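Local coordinates for protein chloroplastic group IIB intron splicing facilitator CRS2, chloroplastic (Zea mays, PDB 1RYB) that is required for the splicing of group IIB introns in chloroplasts, forming complexes with CAF1 or CAF2, and resembles peptidyl-tRNA hydrolases but has no such activity, at residues T16-A21 with G68-L73; I51-I56 with V72-P77; K59-I64 with K76-M81. All coordinates share one frame; numbering follows the deposited sequence.

How the contacts relate
Strand 70-77 runs through all three contacts: contact 1 sets it beside strand 18-22, contact 3 pairs it with strand 60-67, and contact 2 lays the loop 51-54 over one face. The centres of contacts 2 and 3 lie about 7 Å apart, those of 1 and 2 about 11 Å, those of 1 and 3 about 16 Å. A probable backbone hydrogen bond, Ile20 O to Val75 N (2.8 Å), joins contacts 1 and 2; another, Val74 N to Gly63 O (2.9 Å), joins contacts 2 and 3. Contact 1 is away from the tRNA-binding positions inferred by similarity. Contact 3 includes one, Tyr80, and its Gln78 side chain is about 8 Å from that of Tyr30.

Contact 1 (T16-A21 with G68-L73); sequences TPWLIA and GEVPVL
Leu19 and Leu73 meet through different first torsions: CG of Leu19 is anti to its backbone N (chi1 -176°), whereas CG of Leu73 sits between its backbone N and carbonyl carbon (chi1 55°). The two CG atoms come to 3.8 Å, and the side chains cross obliquely on one face of the sheet. CD2 of Leu73 lies 3.5 Å from Trp18 O, the carbonyl oxygen of the neighbouring strand.

Trp18 and Val72 form the adjacent parallel bridge, with side chains on the other face. Here Val70 CG1 approaches the indole ring obliquely, 3.5 Å from Trp18 CD1. Val190 of helix 169-192 touches both Trp18 and Val70, while His101 stacks on the indole.

The backbone evidence for a parallel ladder is the pattern of three hydrogen bonds. Trp18 brackets Val72: its N donates to Pro71 O (3.0 Å) and its O accepts from Leu73 N (2.8 Å). Leu73 in turn reaches past Leu19, its O taking the N-H of Ile20 at 2.8 Å in a nearly straight bond (176°). Each of these acceptors also meets a CA-H group, among them Pro17 CA at 3.1 Å from Pro71 O and Val72 CA at 3.2 Å from Trp18 O.

Beyond the ladder, the side chains of 16-21 and 68-73 meet one another through apolar contacts. The chemistry therefore implies a pairing whose alignment is set by backbone polarity, with apolar side chains packed on both faces, Leu19 with Leu73 on one and Trp18 with Val70 and Val72 on the other, and with strand 18-22 placed as an interior strand of the mixed sheet.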
# COMPACT_ATOMS: atom_id res chain seq x y z
N THR A 16 -12.31 -1.13 16.59
CA THR A 16 -10.88 -1.07 16.49
C THR A 16 -10.48 -0.50 15.10
O THR A 16 -11.00 -0.93 14.07
CB THR A 16 -10.34 -2.49 16.71
OG1 THR A 16 -10.90 -2.99 17.92
CG2 THR A 16 -8.83 -2.45 16.82
N PRO A 17 -9.62 0.53 15.08
CA PRO A 17 -9.29 1.18 13.78
C PRO A 17 -8.38 0.36 12.92
O PRO A 17 -7.78 -0.62 13.37
CB PRO A 17 -8.60 2.51 14.09
CG PRO A 17 -8.18 2.43 15.55
CD PRO A 17 -8.90 1.20 16.18
N TRP A 18 -8.31 0.79 11.65
CA TRP A 18 -7.36 0.26 10.66
C TRP A 18 -6.40 1.34 10.25
O TRP A 18 -6.73 2.53 10.24
CB TRP A 18 -8.03 -0.25 9.36
CG TRP A 18 -8.71 -1.58 9.54
CD1 TRP A 18 -9.83 -1.84 10.34
CD2 TRP A 18 -8.38 -2.82 8.89
NE1 TRP A 18 -10.17 -3.15 10.24
CE2 TRP A 18 -9.29 -3.79 9.37
CE3 TRP A 18 -7.36 -3.21 8.00
CZ2 TRP A 18 -9.28 -5.09 8.85
CZ3 TRP A 18 -7.31 -4.57 7.60
CH2 TRP A 18 -8.24 -5.47 8.02
N LEU A 19 -5.21 0.90 9.85
CA LEU A 19 -4.25 1.83 9.31
C LEU A 19 -3.97 1.30 7.93
O LEU A 19 -3.51 0.20 7.81
CB LEU A 19 -3.00 1.88 10.20
CG LEU A 19 -1.91 2.90 9.80
CD1 LEU A 19 -0.81 2.78 10.90
CD2 LEU A 19 -1.25 2.42 8.49
N ILE A 20 -4.33 2.06 6.90
CA ILE A 20 -4.19 1.64 5.55
C ILE A 20 -3.04 2.41 4.96
O ILE A 20 -3.16 3.66 4.69
CB ILE A 20 -5.54 1.90 4.79
CG1 ILE A 20 -6.71 1.04 5.42
CG2 ILE A 20 -5.36 1.54 3.28
CD1 ILE A 20 -8.05 1.46 4.94
N ALA A 21 -1.93 1.70 4.71
CA ALA A 21 -0.72 2.42 4.24
C ALA A 21 -0.29 2.00 2.87
O ALA A 21 -0.21 0.83 2.61
CB ALA A 21 0.44 2.15 5.25
N GLY A 68 -17.50 2.68 6.19
CA GLY A 68 -18.60 2.16 6.94
C GLY A 68 -18.47 2.76 8.34
O GLY A 68 -18.18 3.96 8.48
N GLU A 69 -18.68 1.96 9.38
CA GLU A 69 -18.58 2.36 10.78
C GLU A 69 -17.19 2.16 11.33
O GLU A 69 -16.96 2.37 12.51
CB GLU A 69 -19.60 1.58 11.69
CG GLU A 69 -21.07 1.80 11.20
CD GLU A 69 -22.08 0.76 11.70
OE1 GLU A 69 -21.87 -0.02 12.63
OE2 GLU A 69 -23.26 0.85 11.07
N VAL A 70 -16.26 1.73 10.47
CA VAL A 70 -14.92 1.46 10.97
C VAL A 70 -14.02 2.69 10.79
O VAL A 70 -13.84 3.18 9.69
CB VAL A 70 -14.24 0.24 10.20
CG1 VAL A 70 -12.92 -0.20 10.84
CG2 VAL A 70 -15.23 -0.92 10.14
N PRO A 71 -13.45 3.11 11.83
CA PRO A 71 -12.49 4.25 11.77
C PRO A 71 -11.20 3.75 11.09
O PRO A 71 -10.68 2.65 11.40
CB PRO A 71 -12.19 4.59 13.22
CG PRO A 71 -13.11 3.73 14.08
CD PRO A 71 -13.75 2.65 13.22
N VAL A 72 -10.64 4.56 10.23
CA VAL A 72 -9.39 4.16 9.62
C VAL A 72 -8.48 5.38 9.50
O VAL A 72 -8.94 6.56 9.47
CB VAL A 72 -9.65 3.65 8.15
CG1 VAL A 72 -10.69 2.54 8.08
CG2 VAL A 72 -10.09 4.77 7.17
N LEU A 73 -7.21 5.10 9.33
CA LEU A 73 -6.32 6.16 8.90
C LEU A 73 -5.71 5.74 7.58
O LEU A 73 -5.52 4.56 7.38
CB LEU A 73 -5.32 6.66 9.93
CG LEU A 73 -4.42 5.65 10.55
CD1 LEU A 73 -3.14 6.39 10.92
CD2 LEU A 73 -5.01 5.14 11.87

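Contact 2 (I51-I56 with V72-P77); sequences ITMNTI and VLVVKP
Met53 and Val74 mark the nearest backbone approach, CA to CA 7.3 Å, and no hydrogen bond spans the two segments, so the loop lies over strand 70-77 instead of pairing with it. Met53 is the centre of an inverse gamma turn, and its side chain points toward the strand. It crosses Val74 at about a right angle, with SD 3.5 Å from Val74 O. Val74 was modelled in two conformers, and the distances to its CG2 hold for one of them only, which leaves the very short approach of Met53 CG to that methyl doubtful. The methionine chain then bends at its last torsion (chi3 -88°), which places CE 4.0 Å from Lys76 CE. Ile51 flanks this with two branches: its side chain and that of Val74 reach toward each other tip to tip in that conformer, and its CD1 lies 3.9 Å from Val72 CG2.

An alanine in place of Met53, which removes CG, SD and CE, would probably open a gap over Val74 and take away the contact of CE with Lys76 CE. The end of Lys76 is held separately, by a salt bridge from NZ to Asp43 of helix 37-48.

Asn54 and Thr55 together face Leu62, a classic beta bulge where the chain enters the edge strand 55-57. The whole is a helix-to-strand connection that packs apolar side chains onto one face of an alpha/beta sheet.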
# COMPACT_ATOMS: atom_id res chain seq x y z
N ILE A 51 -11.89 11.11 2.34
CA ILE A 51 -10.86 11.43 3.31
C ILE A 51 -9.83 12.35 2.69
O ILE A 51 -9.35 12.14 1.59
CB ILE A 51 -10.18 10.19 3.96
CG1 ILE A 51 -11.18 9.31 4.68
CG2 ILE A 51 -9.13 10.64 4.94
CD1 ILE A 51 -10.61 7.88 4.91
N THR A 52 -9.47 13.42 3.39
CA THR A 52 -8.47 14.30 2.83
C THR A 52 -7.09 14.02 3.53
O THR A 52 -7.01 13.93 4.79
CB THR A 52 -8.98 15.78 2.83
OG1 THR A 52 -10.27 15.84 3.46
CG2 THR A 52 -9.15 16.28 1.39
N MET A 53 -6.04 13.72 2.72
CA MET A 53 -4.78 13.32 3.31
C MET A 53 -3.87 14.54 3.65
O MET A 53 -2.78 14.72 3.11
CB MET A 53 -4.13 12.13 2.58
CG MET A 53 -4.78 10.72 2.91
SD MET A 53 -3.59 9.52 2.33
CE MET A 53 -4.15 9.37 0.64
N ASN A 54 -4.31 15.39 4.58
CA ASN A 54 -3.57 16.57 4.88
C ASN A 54 -3.02 16.70 6.32
O ASN A 54 -2.70 17.81 6.76
CB ASN A 54 -4.37 17.79 4.45
CG ASN A 54 -5.60 18.02 5.32
OD1 ASN A 54 -6.04 17.13 6.15
ND2 ASN A 54 -6.12 19.26 5.24
N THR A 55 -2.83 15.59 6.98
CA THR A 55 -2.22 15.65 8.28
C THR A 55 -0.81 15.23 8.13
O THR A 55 -0.54 14.22 7.46
CB THR A 55 -2.93 14.73 9.25
OG1 THR A 55 -4.22 15.26 9.40
CG2 THR A 55 -2.21 14.77 10.58
N ILE A 56 0.11 16.03 8.69
CA ILE A 56 1.52 15.71 8.69
C ILE A 56 1.88 15.14 10.05
O ILE A 56 1.71 15.82 11.04
CB ILE A 56 2.37 16.95 8.38
CG1 ILE A 56 2.22 17.21 6.83
CG2 ILE A 56 3.84 16.61 8.77
CD1 ILE A 56 2.92 18.47 6.30
N VAL A 72 -10.64 4.56 10.23
CA VAL A 72 -9.39 4.16 9.62
C VAL A 72 -8.48 5.38 9.50
O VAL A 72 -8.94 6.56 9.47
CB VAL A 72 -9.65 3.65 8.15
CG1 VAL A 72 -10.69 2.54 8.08
CG2 VAL A 72 -10.09 4.77 7.17
N LEU A 73 -7.21 5.10 9.33
CA LEU A 73 -6.32 6.16 8.90
C LEU A 73 -5.71 5.74 7.58
O LEU A 73 -5.52 4.56 7.38
CB LEU A 73 -5.32 6.66 9.93
CG LEU A 73 -4.42 5.65 10.55
CD1 LEU A 73 -3.14 6.39 10.92
CD2 LEU A 73 -5.01 5.14 11.87
N VAL A 74 -5.58 6.65 6.65
CA VAL A 74 -4.97 6.35 5.36
C VAL A 74 -3.66 7.05 5.32
O VAL A 74 -3.63 8.18 5.60
CB VAL A 74 -5.87 6.66 4.13
CG1 VAL A 74 -7.09 5.74 4.10
CG2 VAL A 74 -6.28 8.08 4.11
N VAL A 75 -2.57 6.36 5.00
CA VAL A 75 -1.24 6.93 5.18
C VAL A 75 -0.31 6.73 3.97
O VAL A 75 -0.31 5.66 3.39
CB VAL A 75 -0.61 6.11 6.32
CG1 VAL A 75 0.85 6.50 6.59
CG2 VAL A 75 -1.41 6.13 7.59
N LYS A 76 0.47 7.76 3.65
CA LYS A 76 1.53 7.75 2.63
C LYS A 76 2.78 8.22 3.35
O LYS A 76 2.95 9.44 3.63
CB LYS A 76 1.25 8.69 1.46
CG LYS A 76 0.01 8.19 0.65
CD LYS A 76 -0.10 8.83 -0.75
CE LYS A 76 -0.46 10.29 -0.64
NZ LYS A 76 -0.66 10.99 -1.95
N PRO A 77 3.65 7.31 3.72
CA PRO A 77 4.88 7.71 4.36
C PRO A 77 5.69 8.55 3.37
O PRO A 77 5.72 8.31 2.14
CB PRO A 77 5.66 6.41 4.62
CG PRO A 77 4.59 5.31 4.57
CD PRO A 77 3.54 5.86 3.61

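Contact 3 (K59-I64 with K76-M81); sequences KSLLGI and KPQSYM
Gln78 can be followed atom by atom along the segment 59-64. Its CB lies 3.6 Å from Lys59 O, and CG, the next atom, is 3.8 Å from Leu61 N. The chain then bends (chi2 -67°), and CD comes 4.2 Å from Leu61 CD1. The amide end passes at a slant beside this same methyl, its orientation left unassigned. The glutamine thus spans Lys59 to Leu61 of the opposing segment, from the carbonyl of the one to the side chain of the other.

The backbones of the two segments form an antiparallel ladder. Leu61 and Lys76 form a hydrogen-bonded pair, with Lys76 N to Leu61 O at 2.9 Å and almost straight (178°). In the return bond, Leu61 N lies 3.0 Å from Lys76 O and is tilted 32° from the carbonyl plane. Beyond it Ser60 and Pro77 make the non-hydrogen-bonded pair, where the missing N-H of proline costs this ladder nothing. Ser60 OG rests 3.5 Å from Pro77 CA and is hydrogen-bonded to Ser58 O. Gln78 N, 2.7 Å from Lys59 O, supplies the next bond just past the end of strand 70-77.

After that the chain turns away: Ser79 OG donates to Tyr80 O, and Tyr80 is a tRNA-binding position by similarity. The contact closes the open end of the hairpin of strands 60-67 and 70-77. Ser60 and Pro77 touch Ala87 of helix 84-94, while Gln78 touches Phe39 of helix 37-48 and Leu61 touches Ile56 of strand 55-57.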
# COMPACT_ATOMS: atom_id res chain seq x y z
N LYS A 59 6.55 11.31 9.93
CA LYS A 59 7.17 11.21 8.59
C LYS A 59 6.20 10.84 7.53
O LYS A 59 6.63 10.31 6.52
CB LYS A 59 8.18 10.06 8.62
CG LYS A 59 9.29 10.21 9.68
CD LYS A 59 10.33 9.07 9.60
CE LYS A 59 11.68 9.47 10.15
NZ LYS A 59 11.56 9.85 11.56
N SER A 60 4.91 11.19 7.70
CA SER A 60 3.92 10.80 6.71
C SER A 60 2.95 11.91 6.42
O SER A 60 2.83 12.85 7.18
CB SER A 60 3.05 9.67 7.32
OG SER A 60 3.90 8.55 7.64
N LEU A 61 2.21 11.69 5.39
CA LEU A 61 0.98 12.40 5.07
C LEU A 61 -0.11 11.40 5.46
O LEU A 61 -0.01 10.21 5.13
CB LEU A 61 0.80 12.68 3.56
CG LEU A 61 1.40 13.98 3.15
CD1 LEU A 61 1.29 14.08 1.62
CD2 LEU A 61 0.61 15.09 3.88
N LEU A 62 -1.16 11.85 6.17
CA LEU A 62 -2.21 10.91 6.44
C LEU A 62 -3.51 11.63 6.50
O LEU A 62 -3.53 12.87 6.61
CB LEU A 62 -1.97 10.07 7.71
CG LEU A 62 -1.89 10.87 9.00
CD1 LEU A 62 -3.28 10.97 9.71
CD2 LEU A 62 -0.90 10.25 9.99
N GLY A 63 -4.58 10.85 6.52
CA GLY A 63 -5.97 11.35 6.70
C GLY A 63 -6.73 10.40 7.59
O GLY A 63 -6.51 9.18 7.57
N ILE A 64 -7.66 10.95 8.30
CA ILE A 64 -8.44 10.16 9.21
C ILE A 64 -9.90 10.18 8.80
O ILE A 64 -10.47 11.23 8.43
CB ILE A 64 -8.26 10.81 10.55
CG1 ILE A 64 -6.86 10.49 11.14
CG2 ILE A 64 -9.38 10.40 11.48
CD1 ILE A 64 -6.39 11.50 12.22
N LYS A 76 0.47 7.76 3.65
CA LYS A 76 1.53 7.75 2.63
C LYS A 76 2.78 8.22 3.35
O LYS A 76 2.95 9.44 3.63
CB LYS A 76 1.25 8.69 1.46
CG LYS A 76 0.01 8.19 0.65
CD LYS A 76 -0.10 8.83 -0.75
CE LYS A 76 -0.46 10.29 -0.64
NZ LYS A 76 -0.66 10.99 -1.95
N PRO A 77 3.65 7.31 3.72
CA PRO A 77 4.88 7.71 4.36
C PRO A 77 5.69 8.55 3.37
O PRO A 77 5.72 8.31 2.14
CB PRO A 77 5.66 6.41 4.62
CG PRO A 77 4.59 5.31 4.57
CD PRO A 77 3.54 5.86 3.61
N GLN A 78 6.28 9.59 3.91
CA GLN A 78 7.12 10.48 3.15
C GLN A 78 8.58 10.36 3.63
O GLN A 78 9.27 11.35 3.77
CB GLN A 78 6.66 11.95 3.30
CG GLN A 78 5.14 12.07 3.01
CD GLN A 78 4.80 11.80 1.56
OE1 GLN A 78 3.81 11.05 1.26
NE2 GLN A 78 5.55 12.44 0.66
N SER A 79 8.99 9.14 3.89
CA SER A 79 10.30 8.86 4.46
C SER A 79 11.33 8.32 3.46
O SER A 79 12.48 8.09 3.77
CB SER A 79 9.99 7.73 5.43
OG SER A 79 9.27 6.69 4.73
N TYR A 80 10.86 8.07 2.25
CA TYR A 80 11.50 7.26 1.22
C TYR A 80 11.15 5.83 1.50
O TYR A 80 10.96 5.44 2.69
CB TYR A 80 13.04 7.40 1.09
CG TYR A 80 13.37 8.74 0.49
CD1 TYR A 80 13.69 9.81 1.31
CD2 TYR A 80 13.36 8.94 -0.89
CE1 TYR A 80 14.06 11.04 0.75
CE2 TYR A 80 13.65 10.17 -1.47
CZ TYR A 80 13.96 11.23 -0.64
OH TYR A 80 14.28 12.44 -1.23
N MET A 81 11.07 5.05 0.43
CA MET A 81 10.63 3.63 0.50
C MET A 81 11.34 2.77 1.58
O MET A 81 10.73 2.05 2.34
CB MET A 81 10.83 3.00 -0.88
CG MET A 81 10.29 1.59 -0.96
SD MET A 81 8.52 1.53 -0.65
CE MET A 81 7.91 1.85 -2.34